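Local coordinates for protein leucyl-trna synthetase (Plasmodium falciparum, PDB 5FOC) that probably attaches leucine to tRNA(Leu) using ATP and, through the editing domain described here, hydrolyses wrongly charged tRNA, at residues 123-127 against 251-256; 169-175 against 199-203; 222-226 against 282-286; 248-252 against 370-374. The protein carries 2 engineered substitutions. All blocks are in the same frame, centred on the assembly; numbering follows the deposited sequence.

The four contacts illustrate how bonding pattern follows place in a fold. Contact 1 lies in the core, its centre about 4 Å from that of the chain, and joins two strands of the large mixed sheet where they cross. Contact 4 shares S251 and T252 with it, so one turn is met both by the buried strand 120-127 and, in contact 4, which is only partly buried, by the side-chain carboxylate of E374 near the C-terminus. Contact 3 is also buried but packs two loops with apolar side chains and one water; its F223 ring meets F123 of contact 1 edge-to-face. Contact 2, centred about 24 Å from the chain centre, is a partly exposed parallel strand pair whose regular backbone bonds are supplemented by water bridges.

Contact 1: 123-127 against 251-256; sequences FLGST and STGIVP
Strand 123-127 crosses the strand segment 254-256 at -64°, with the axes 4.4 Å apart and CA of G125 4.7 Å from CA of V255. One backbone bond spans the crossing, S126 N to I254 O (2.7 Å, 150°); the same carbonyl receives a CA-H contact from G125 CA, 3.3 Å from I254 O. The preceding turn, with S251 at phi/psi 49/-136 and G253 at 79/22, supplies two further bonds across the contact: T252, chi1 p, donates OG1 to L124 O (2.6 Å), while S126 OG and S251 OG, both chi1 t, share a 2.7 Å hydrogen bond. Strand 7-15 pairs with the backbone of F123, G125 and T127, strand 181-185 with that of L124. S251 N donates to E374, N188 serves S251 O and Y147 serves G253 O. Apolar closure comes from F123 CD2 against I254 CD1 (3.9 Å), at the ring edge. This buried strand crossing belongs to the core of the editing domain of a class I leucyl-tRNA synthetase.

Contact 2: 169-175 against 199-203; sequences IMTKEEI and IPLLK
The unusual feature here is a parallel sheet only two strands wide and two residues long, which runs straight into a capped helix. I169 pairs with L201 (CA-CA 4.8 Å) and M170 with L202 (5.2 Å). M170 N donates to L201 O (2.9 Å, 164°), and K203 N donates to M170 O (3.0 Å, 157°); the CA atoms of I169 and L202 each lie 3.4 Å from an acceptor, L201 O and M170 O respectively. I169 and L201 point to one face, M170 and L202 to the other. On the latter side M170 SD rests 3.9 Å from P200 CB. I175, from the first helical turn, brings CG1 to 3.7 Å from P200 CG and CD1 to 4.1 Å from L202 CD1; L202 reaches inward with chi1 t and chi2 p. Two waters extend the pairing: one donates to I169 O (2.8 Å) and E174 OE1 (2.7 Å) and weakly accepts from K203 NZ (3.2 Å), the other accepts from K172 N (2.9 Å) and donates to K203 O (3.2 Å). K172 NZ itself forms a salt bridge with E102. T171, chi1 p, is the N-cap: E174 N donates to T171 OG1 (3.1 Å) and T171 N to E174 OE1 (3.0 Å), a classic capping box at a strand-to-helix junction.

Contact 3: 222-226 against 282-286; sequences HFVGL and KYNLK
Two loops meet here through apolar contacts and a water, with no direct hydrogen bond between them. Segment 222-226 contributes a type II beta turn from F223 to L226, closed by L226 N to F223 O (3.1 Å), with V224 at -62/128 and G225 at 100/-19. Across from it, K282 ends helix 276-282. Y283 leaves helical angles and, with chi1 m, sets its CB 3.6 Å from V224 CG1. N284 follows as the centre of an inverse gamma turn, in which L285 N bonds weakly to Y283 O (2.8 Å). The backbone N of N284 donates to a water (3.0 Å) that in turn can donate to V224 O (3.1 Å), while N284 O takes a CA-H contact from G225 CA (3.5 Å); a beta carbon on G225 would clash with that oxygen. L285 swings its end inward, placing CG 3.8 Å from V224 CG1 and CD2 3.9 Å from G225 CA. The amide of K286 then turns to Q289. Strand 238-242 underlies both loops, P242 touching V224 and Y283 and L241 touching L285, whereas F223 and L226 pack on helix 18-35.

Contact 4: 248-252 against 370-374; sequences MNIST and FLYSE
How the side-chain carboxylate of E374 can tie a loop to the C-terminal residues depends here on a few side-chain torsions. E374 adopts chi1 p and chi2 t with a nearly flat chi3 of -2°, so that its side chain reaches back to the loop although CA of S251 and CA of E374 are 7.2 Å apart. OE2 accepts from S251 N (2.8 Å, 168°) and passes 3.6 Å from I250 CA. Y372, two residues earlier in the chain, has chi1 t and chi2 -88°; its OH donates to E374 OE1 (2.7 Å), and its CE1 lies 3.8 Å from both S251 CA and S251 OG. S251 has a positive phi (49/-136), and its hydroxyl, chi1 t, bonds to S126 OG. Around the contact, Y372 packs on L10 of strand 7-15 and L193 of helix 190-195, and N188 ND2 donates to both E374 OE1 and S251 O. E374 ends the construct, not the natural protein. Its side-chain carboxylate is met by neutral donors, the S251 amide, the Y372 phenol and the N188 carboxamide, and no cation takes part in these bonds: loop 248-252 and the chain end are joined by charge-to-neutral hydrogen bonding.

Contact 1: 123-127 against 251-256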
loop_
_atom_site.group_PDB
_atom_site.type_symbol
_atom_site.label_atom_id
_atom_site.label_comp_id
_atom_site.label_asym_id
_atom_site.label_seq_id
_atom_site.Cartn_x
_atom_site.Cartn_y
_atom_site.Cartn_z
ATOM N N PHE A 123 -5.008 3.451 -1.001
ATOM C CA PHE A 123 -4.107 2.760 -0.049
ATOM C C PHE A 123 -2.784 3.509 -0.102
ATOM O O PHE A 123 -2.248 3.835 -1.101
ATOM C CB PHE A 123 -3.925 1.273 -0.415
ATOM C CG PHE A 123 -5.113 0.406 -0.118
ATOM C CD1 PHE A 123 -6.221 0.398 -0.980
ATOM C CD2 PHE A 123 -5.158 -0.402 0.988
ATOM C CE1 PHE A 123 -7.304 -0.441 -0.693
ATOM C CE2 PHE A 123 -6.233 -1.199 1.284
ATOM C CZ PHE A 123 -7.314 -1.242 0.424
ATOM N N LEU A 124 -2.214 3.763 1.121
ATOM C CA LEU A 124 -0.925 4.454 1.142
ATOM C C LEU A 124 0.183 3.407 1.281
ATOM O O LEU A 124 0.364 2.851 2.379
ATOM C CB LEU A 124 -0.898 5.453 2.292
ATOM C CG LEU A 124 -1.714 6.723 2.153
ATOM C CD1 LEU A 124 -1.755 7.531 3.454
ATOM C CD2 LEU A 124 -1.165 7.570 1.029
ATOM N N GLY A 125 0.846 3.095 0.151
ATOM C CA GLY A 125 1.841 2.057 0.044
ATOM C C GLY A 125 3.149 2.683 0.509
ATOM O O GLY A 125 3.405 3.788 0.136
ATOM N N SER A 126 3.955 1.909 1.199
ATOM C CA SER A 126 5.239 2.450 1.735
ATOM C C SER A 126 6.407 1.688 1.103
ATOM O O SER A 126 6.377 0.448 1.065
ATOM C CB SER A 126 5.177 2.224 3.219
ATOM O OG SER A 126 6.404 2.762 3.722
ATOM N N THR A 127 7.453 2.406 0.663
ATOM C CA THR A 127 8.617 1.786 0.062
ATOM C C THR A 127 9.898 2.571 0.425
ATOM O O THR A 127 9.868 3.816 0.502
ATOM C CB THR A 127 8.478 1.645 -1.490
ATOM O OG1 THR A 127 9.571 0.906 -2.011
ATOM C CG2 THR A 127 8.405 2.967 -2.171
ATOM N N SER A 251 5.748 2.277 9.355
ATOM C CA SER A 251 5.066 3.073 8.342
ATOM C C SER A 251 3.553 2.759 8.306
ATOM O O SER A 251 2.890 2.662 9.318
ATOM C CB SER A 251 5.780 2.870 7.005
ATOM O OG SER A 251 5.379 3.808 6.040
ATOM N N THR A 252 3.018 2.605 7.073
ATOM C CA THR A 252 1.572 2.437 6.911
ATOM C C THR A 252 1.047 0.992 6.829
ATOM O O THR A 252 -0.190 0.813 6.802
ATOM C CB THR A 252 1.136 3.068 5.547
ATOM O OG1 THR A 252 1.873 2.448 4.500
ATOM C CG2 THR A 252 1.442 4.533 5.514
ATOM N N GLY A 253 1.951 0.019 6.740
ATOM C CA GLY A 253 1.614 -1.380 6.862
ATOM C C GLY A 253 1.008 -1.823 5.503
ATOM O O GLY A 253 0.406 -2.883 5.492
ATOM N N ILE A 254 1.297 -1.097 4.446
ATOM C CA ILE A 254 0.861 -1.504 3.053
ATOM C C ILE A 254 2.119 -1.348 2.220
ATOM O O ILE A 254 2.755 -0.274 2.247
ATOM C CB ILE A 254 -0.212 -0.568 2.539
ATOM C CG1 ILE A 254 -1.423 -0.657 3.458
ATOM C CG2 ILE A 254 -0.600 -1.019 1.097
ATOM C CD1 ILE A 254 -2.352 0.533 3.506
ATOM N N VAL A 255 2.501 -2.386 1.503
ATOM C CA VAL A 255 3.659 -2.284 0.679
ATOM C C VAL A 255 3.444 -2.704 -0.781
ATOM O O VAL A 255 2.755 -3.676 -1.034
ATOM C CB VAL A 255 4.834 -3.051 1.279
ATOM C CG1 VAL A 255 5.194 -2.475 2.658
ATOM C CG2 VAL A 255 4.559 -4.500 1.405
ATOM N N PRO A 256 4.075 -1.989 -1.690
ATOM C CA PRO A 256 4.088 -2.416 -3.096
ATOM C C PRO A 256 4.829 -3.708 -3.229
ATOM O O PRO A 256 5.883 -3.899 -2.585
ATOM C CB PRO A 256 4.788 -1.275 -3.838
ATOM C CG PRO A 256 5.191 -0.276 -2.798
ATOM C CD PRO A 256 4.798 -0.725 -1.465
#

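Contact 2: 169-175 against 199-203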
loop_
_atom_site.group_PDB
_atom_site.type_symbol
_atom_site.label_atom_id
_atom_site.label_comp_id
_atom_site.label_asym_id
_atom_site.label_seq_id
_atom_site.Cartn_x
_atom_site.Cartn_y
_atom_site.Cartn_z
ATOM N N ILE A 169 -6.252 21.390 12.283
ATOM C CA ILE A 169 -7.300 20.978 13.217
ATOM C C ILE A 169 -8.685 21.437 12.690
ATOM O O ILE A 169 -8.978 22.614 12.654
ATOM C CB ILE A 169 -7.020 21.508 14.627
ATOM C CG1 ILE A 169 -5.687 20.935 15.107
ATOM C CG2 ILE A 169 -8.148 21.104 15.571
ATOM C CD1 ILE A 169 -5.046 21.653 16.286
ATOM N N MET A 170 -9.532 20.490 12.282
ATOM C CA MET A 170 -10.706 20.799 11.493
ATOM C C MET A 170 -11.918 20.107 12.069
ATOM O O MET A 170 -11.806 19.062 12.663
ATOM C CB MET A 170 -10.417 20.372 10.052
ATOM C CG MET A 170 -9.373 21.269 9.409
ATOM S SD MET A 170 -8.617 20.657 7.903
ATOM C CE MET A 170 -10.089 20.430 7.003
ATOM N N THR A 171 -13.101 20.690 11.864
ATOM C CA THR A 171 -14.336 20.030 12.227
ATOM C C THR A 171 -14.619 18.915 11.191
ATOM O O THR A 171 -14.059 18.860 10.079
ATOM C CB THR A 171 -15.533 21.004 12.231
ATOM O OG1 THR A 171 -15.771 21.480 10.895
ATOM C CG2 THR A 171 -15.265 22.171 13.157
ATOM N N LYS A 172 -15.537 18.052 11.566
ATOM C CA LYS A 172 -15.948 16.955 10.726
ATOM C C LYS A 172 -16.405 17.464 9.343
ATOM O O LYS A 172 -15.982 16.951 8.294
ATOM C CB LYS A 172 -17.058 16.173 11.425
ATOM C CG LYS A 172 -16.948 14.685 11.275
ATOM C CD LYS A 172 -17.965 13.938 12.144
ATOM C CE LYS A 172 -17.426 13.623 13.534
ATOM N NZ LYS A 172 -18.415 12.907 14.377
ATOM N N GLU A 173 -17.209 18.519 9.374
ATOM C CA GLU A 173 -17.729 19.134 8.175
ATOM C C GLU A 173 -16.589 19.689 7.331
ATOM O O GLU A 173 -16.547 19.435 6.113
ATOM C CB GLU A 173 -18.735 20.208 8.540
ATOM C CG GLU A 173 -19.509 20.767 7.376
ATOM C CD GLU A 173 -20.792 21.419 7.847
ATOM O OE1 GLU A 173 -21.622 20.715 8.477
ATOM O OE2 GLU A 173 -20.957 22.635 7.615
ATOM N N GLU A 174 -15.646 20.409 7.985
ATOM C CA GLU A 174 -14.488 20.949 7.290
ATOM C C GLU A 174 -13.661 19.849 6.622
ATOM O O GLU A 174 -13.216 20.030 5.511
ATOM C CB GLU A 174 -13.619 21.808 8.215
ATOM C CG GLU A 174 -14.265 23.142 8.535
ATOM C CD GLU A 174 -13.560 23.893 9.640
ATOM O OE1 GLU A 174 -12.699 23.296 10.377
ATOM O OE2 GLU A 174 -13.888 25.103 9.770
ATOM N N ILE A 175 -13.469 18.721 7.288
ATOM C CA ILE A 175 -12.702 17.584 6.718
ATOM C C ILE A 175 -13.396 17.014 5.473
ATOM O O ILE A 175 -12.763 16.817 4.422
ATOM C CB ILE A 175 -12.477 16.447 7.746
ATOM C CG1 ILE A 175 -11.592 17.005 8.880
ATOM C CG2 ILE A 175 -11.796 15.217 7.147
ATOM C CD1 ILE A 175 -11.488 16.119 10.106
ATOM N N ILE A 199 -2.975 14.163 6.581
ATOM C CA ILE A 199 -4.351 14.095 7.076
ATOM C C ILE A 199 -4.549 15.154 8.144
ATOM O O ILE A 199 -3.540 15.569 8.746
ATOM C CB ILE A 199 -4.708 12.699 7.616
ATOM C CG1 ILE A 199 -4.012 12.398 8.964
ATOM C CG2 ILE A 199 -4.375 11.611 6.583
ATOM C CD1 ILE A 199 -4.440 11.086 9.590
ATOM N N PRO A 200 -5.774 15.586 8.410
ATOM C CA PRO A 200 -6.081 16.514 9.464
ATOM C C PRO A 200 -6.344 15.815 10.775
ATOM O O PRO A 200 -6.520 14.599 10.819
ATOM C CB PRO A 200 -7.351 17.174 8.994
ATOM C CG PRO A 200 -8.021 16.104 8.219
ATOM C CD PRO A 200 -6.959 15.321 7.546
ATOM N N LEU A 201 -6.315 16.619 11.832
ATOM C CA LEU A 201 -6.819 16.245 13.170
ATOM C C LEU A 201 -8.234 16.796 13.313
ATOM O O LEU A 201 -8.548 17.825 12.758
ATOM C CB LEU A 201 -5.910 16.792 14.270
ATOM C CG LEU A 201 -4.504 16.245 14.441
ATOM C CD1 LEU A 201 -3.760 17.010 15.538
ATOM C CD2 LEU A 201 -4.625 14.749 14.737
ATOM N N LEU A 202 -9.076 16.080 14.045
ATOM C CA LEU A 202 -10.466 16.399 14.252
ATOM C C LEU A 202 -10.624 17.206 15.540
ATOM O O LEU A 202 -9.971 16.928 16.533
ATOM C CB LEU A 202 -11.275 15.098 14.320
ATOM C CG LEU A 202 -12.743 15.105 14.699
ATOM C CD1 LEU A 202 -13.607 15.690 13.608
ATOM C CD2 LEU A 202 -13.198 13.700 15.092
ATOM N N LYS A 203 -11.457 18.245 15.530
ATOM C CA LYS A 203 -11.855 18.933 16.799
ATOM C C LYS A 203 -13.354 18.778 17.027
ATOM O O LYS A 203 -14.090 18.466 16.059
ATOM C CB LYS A 203 -11.461 20.403 16.785
ATOM C CG LYS A 203 -12.176 21.274 15.765
ATOM C CD LYS A 203 -11.774 22.732 15.958
ATOM C CE LYS A 203 -12.117 23.553 14.727
ATOM N NZ LYS A 203 -11.898 25.014 14.918
HETATM O O HOH W 1 -10.888 24.583 11.953
HETATM O O HOH W 2 -16.684 18.242 14.258
#

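Contact 3: 222-226 against 282-286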
loop_
_atom_site.group_PDB
_atom_site.type_symbol
_atom_site.label_atom_id
_atom_site.label_comp_id
_atom_site.label_asym_id
_atom_site.label_seq_id
_atom_site.Cartn_x
_atom_site.Cartn_y
_atom_site.Cartn_z
ATOM N N HIS A 222 -10.134 -8.598 4.360
ATOM C CA HIS A 222 -11.302 -8.183 3.590
ATOM C C HIS A 222 -10.988 -7.438 2.324
ATOM O O HIS A 222 -11.838 -7.351 1.390
ATOM C CB HIS A 222 -12.247 -7.387 4.439
ATOM C CG HIS A 222 -12.786 -8.165 5.575
ATOM N ND1 HIS A 222 -13.475 -9.341 5.403
ATOM C CD2 HIS A 222 -12.682 -7.982 6.914
ATOM C CE1 HIS A 222 -13.832 -9.817 6.575
ATOM N NE2 HIS A 222 -13.329 -9.029 7.510
ATOM N N PHE A 223 -9.779 -6.936 2.214
ATOM C CA PHE A 223 -9.312 -6.246 1.018
ATOM C C PHE A 223 -8.560 -7.121 0.030
ATOM O O PHE A 223 -8.258 -6.664 -1.091
ATOM C CB PHE A 223 -8.426 -5.083 1.388
ATOM C CG PHE A 223 -9.079 -4.039 2.251
ATOM C CD1 PHE A 223 -10.241 -3.374 1.855
ATOM C CD2 PHE A 223 -8.488 -3.644 3.450
ATOM C CE1 PHE A 223 -10.785 -2.374 2.650
ATOM C CE2 PHE A 223 -9.046 -2.662 4.243
ATOM C CZ PHE A 223 -10.171 -2.015 3.852
ATOM N N VAL A 224 -8.231 -8.347 0.454
ATOM C CA VAL A 224 -7.475 -9.259 -0.386
ATOM C C VAL A 224 -8.286 -9.552 -1.639
ATOM O O VAL A 224 -9.457 -9.873 -1.579
ATOM C CB VAL A 224 -7.040 -10.532 0.369
ATOM C CG1 VAL A 224 -6.399 -11.556 -0.548
ATOM C CG2 VAL A 224 -6.005 -10.116 1.428
ATOM N N GLY A 225 -7.635 -9.356 -2.775
ATOM C CA GLY A 225 -8.279 -9.579 -4.109
ATOM C C GLY A 225 -8.767 -8.307 -4.802
ATOM O O GLY A 225 -9.027 -8.303 -6.011
ATOM N N LEU A 226 -8.943 -7.201 -4.063
ATOM C CA LEU A 226 -9.239 -5.925 -4.669
ATOM C C LEU A 226 -8.184 -5.553 -5.683
ATOM O O LEU A 226 -6.977 -5.769 -5.477
ATOM C CB LEU A 226 -9.307 -4.776 -3.669
ATOM C CG LEU A 226 -10.524 -4.512 -2.824
ATOM C CD1 LEU A 226 -10.315 -3.241 -2.001
ATOM C CD2 LEU A 226 -11.717 -4.302 -3.725
ATOM N N LYS A 282 -9.076 -19.660 0.921
ATOM C CA LYS A 282 -9.179 -18.798 2.107
ATOM C C LYS A 282 -9.650 -17.375 1.807
ATOM O O LYS A 282 -10.401 -16.801 2.594
ATOM C CB LYS A 282 -7.821 -18.740 2.846
ATOM C CG LYS A 282 -7.836 -17.935 4.143
ATOM C CD LYS A 282 -6.617 -18.246 4.994
ATOM C CE LYS A 282 -6.477 -17.311 6.190
ATOM N NZ LYS A 282 -7.549 -17.509 7.205
ATOM N N TYR A 283 -9.167 -16.802 0.699
ATOM C CA TYR A 283 -9.430 -15.399 0.348
ATOM C C TYR A 283 -10.206 -15.258 -0.941
ATOM O O TYR A 283 -10.398 -16.232 -1.701
ATOM C CB TYR A 283 -8.117 -14.646 0.183
ATOM C CG TYR A 283 -7.223 -14.641 1.423
ATOM C CD1 TYR A 283 -7.489 -13.779 2.488
ATOM C CD2 TYR A 283 -6.127 -15.494 1.520
ATOM C CE1 TYR A 283 -6.677 -13.766 3.631
ATOM C CE2 TYR A 283 -5.287 -15.485 2.671
ATOM C CZ TYR A 283 -5.573 -14.620 3.703
ATOM O OH TYR A 283 -4.786 -14.601 4.815
ATOM N N ASN A 284 -10.637 -14.041 -1.225
ATOM C CA ASN A 284 -11.353 -13.789 -2.484
ATOM C C ASN A 284 -10.315 -13.611 -3.593
ATOM O O ASN A 284 -10.142 -12.488 -4.132
ATOM C CB ASN A 284 -12.267 -12.566 -2.349
ATOM C CG ASN A 284 -13.377 -12.759 -1.317
ATOM O OD1 ASN A 284 -13.653 -11.855 -0.518
ATOM N ND2 ASN A 284 -14.016 -13.927 -1.320
ATOM N N LEU A 285 -9.632 -14.732 -3.912
ATOM C CA LEU A 285 -8.552 -14.824 -4.920
ATOM C C LEU A 285 -8.818 -15.968 -5.888
ATOM O O LEU A 285 -9.272 -17.024 -5.486
ATOM C CB LEU A 285 -7.157 -15.057 -4.281
ATOM C CG LEU A 285 -6.493 -13.891 -3.586
ATOM C CD1 LEU A 285 -5.231 -14.404 -2.891
ATOM C CD2 LEU A 285 -6.162 -12.799 -4.586
ATOM N N LYS A 286 -8.491 -15.745 -7.159
ATOM C CA LYS A 286 -8.566 -16.780 -8.185
ATOM C C LYS A 286 -7.216 -16.967 -8.818
ATOM O O LYS A 286 -6.466 -15.992 -8.948
ATOM C CB LYS A 286 -9.621 -16.440 -9.246
ATOM C CG LYS A 286 -11.029 -16.260 -8.681
ATOM C CD LYS A 286 -11.806 -15.132 -9.355
ATOM C CE LYS A 286 -11.281 -13.748 -8.974
ATOM N NZ LYS A 286 -12.094 -12.660 -9.591
HETATM O O HOH W 3 -10.568 -11.660 0.633
#

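Contact 4: 248-252 against 370-374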
loop_
_atom_site.group_PDB
_atom_site.type_symbol
_atom_site.label_atom_id
_atom_site.label_comp_id
_atom_site.label_asym_id
_atom_site.label_seq_id
_atom_site.Cartn_x
_atom_site.Cartn_y
_atom_site.Cartn_z
ATOM N N MET A 248 3.287 -4.083 11.857
ATOM C CA MET A 248 2.352 -3.001 12.060
ATOM C C MET A 248 2.920 -1.763 12.743
ATOM O O MET A 248 2.288 -0.730 12.743
ATOM C CB MET A 248 1.138 -3.521 12.798
ATOM C CG MET A 248 0.357 -4.575 12.004
ATOM S SD MET A 248 0.021 -4.288 10.231
ATOM C CE MET A 248 -1.192 -2.973 10.273
ATOM N N ASN A 249 4.131 -1.862 13.261
ATOM C CA ASN A 249 4.815 -0.713 13.811
ATOM C C ASN A 249 5.714 0.026 12.812
ATOM O O ASN A 249 6.339 1.011 13.191
ATOM C CB ASN A 249 5.576 -1.079 15.095
ATOM C CG ASN A 249 6.671 -2.107 14.877
ATOM O OD1 ASN A 249 6.630 -2.900 13.949
ATOM N ND2 ASN A 249 7.632 -2.124 15.759
ATOM N N ILE A 250 5.671 -0.342 11.524
ATOM C CA ILE A 250 6.513 0.266 10.512
ATOM C C ILE A 250 5.603 0.967 9.488
ATOM O O ILE A 250 4.729 0.294 8.855
ATOM C CB ILE A 250 7.374 -0.791 9.808
ATOM C CG1 ILE A 250 8.357 -1.466 10.793
ATOM C CG2 ILE A 250 8.073 -0.196 8.576
ATOM C CD1 ILE A 250 9.298 -0.498 11.392
ATOM N N SER A 251 5.748 2.277 9.355
ATOM C CA SER A 251 5.066 3.073 8.342
ATOM C C SER A 251 3.553 2.759 8.306
ATOM O O SER A 251 2.890 2.662 9.318
ATOM C CB SER A 251 5.780 2.870 7.005
ATOM O OG SER A 251 5.379 3.808 6.040
ATOM N N THR A 252 3.018 2.605 7.073
ATOM C CA THR A 252 1.572 2.437 6.911
ATOM C C THR A 252 1.047 0.992 6.829
ATOM O O THR A 252 -0.190 0.813 6.802
ATOM C CB THR A 252 1.136 3.068 5.547
ATOM O OG1 THR A 252 1.873 2.448 4.500
ATOM C CG2 THR A 252 1.442 4.533 5.514
ATOM N N PHE A 370 4.079 10.822 -1.224
ATOM C CA PHE A 370 4.514 11.700 -0.139
ATOM C C PHE A 370 5.793 11.154 0.458
ATOM O O PHE A 370 6.049 9.959 0.433
ATOM C CB PHE A 370 3.494 11.727 0.987
ATOM C CG PHE A 370 2.106 12.123 0.565
ATOM C CD1 PHE A 370 1.783 13.457 0.293
ATOM C CD2 PHE A 370 1.120 11.169 0.454
ATOM C CE1 PHE A 370 0.493 13.829 -0.056
ATOM C CE2 PHE A 370 -0.165 11.542 0.088
ATOM C CZ PHE A 370 -0.476 12.865 -0.184
ATOM N N LEU A 371 6.577 12.078 1.017
ATOM C CA LEU A 371 7.656 11.678 1.918
ATOM C C LEU A 371 7.072 11.539 3.312
ATOM O O LEU A 371 6.203 12.314 3.675
ATOM C CB LEU A 371 8.792 12.685 1.891
ATOM C CG LEU A 371 9.483 12.886 0.530
ATOM C CD1 LEU A 371 10.675 13.847 0.586
ATOM C CD2 LEU A 371 9.911 11.567 -0.123
ATOM N N TYR A 372 7.534 10.526 4.046
ATOM C CA TYR A 372 7.043 10.174 5.382
ATOM C C TYR A 372 8.191 9.689 6.276
ATOM O O TYR A 372 9.016 8.847 5.845
ATOM C CB TYR A 372 6.041 9.022 5.260
ATOM C CG TYR A 372 5.543 8.388 6.538
ATOM C CD1 TYR A 372 6.235 7.336 7.134
ATOM C CD2 TYR A 372 4.379 8.812 7.150
ATOM C CE1 TYR A 372 5.799 6.754 8.333
ATOM C CE2 TYR A 372 3.894 8.198 8.300
ATOM C CZ TYR A 372 4.643 7.194 8.922
ATOM O OH TYR A 372 4.235 6.582 10.094
ATOM N N SER A 373 8.192 10.195 7.527
ATOM C CA SER A 373 9.121 9.822 8.594
ATOM C C SER A 373 8.368 9.466 9.861
ATOM O O SER A 373 7.294 9.995 10.113
ATOM C CB SER A 373 10.072 10.992 8.948
ATOM O OG SER A 373 10.899 11.294 7.838
ATOM N N GLU A 374 8.975 8.638 10.715
ATOM C CA GLU A 374 8.369 8.365 12.034
ATOM C C GLU A 374 9.388 8.129 13.107
ATOM O O GLU A 374 10.533 7.917 12.774
ATOM C CB GLU A 374 7.438 7.174 11.965
ATOM C CG GLU A 374 8.127 5.911 11.488
ATOM C CD GLU A 374 7.157 4.748 11.158
ATOM O OE1 GLU A 374 5.924 4.901 11.327
ATOM O OE2 GLU A 374 7.673 3.657 10.819
ATOM O OXT GLU A 374 9.055 8.132 14.296
#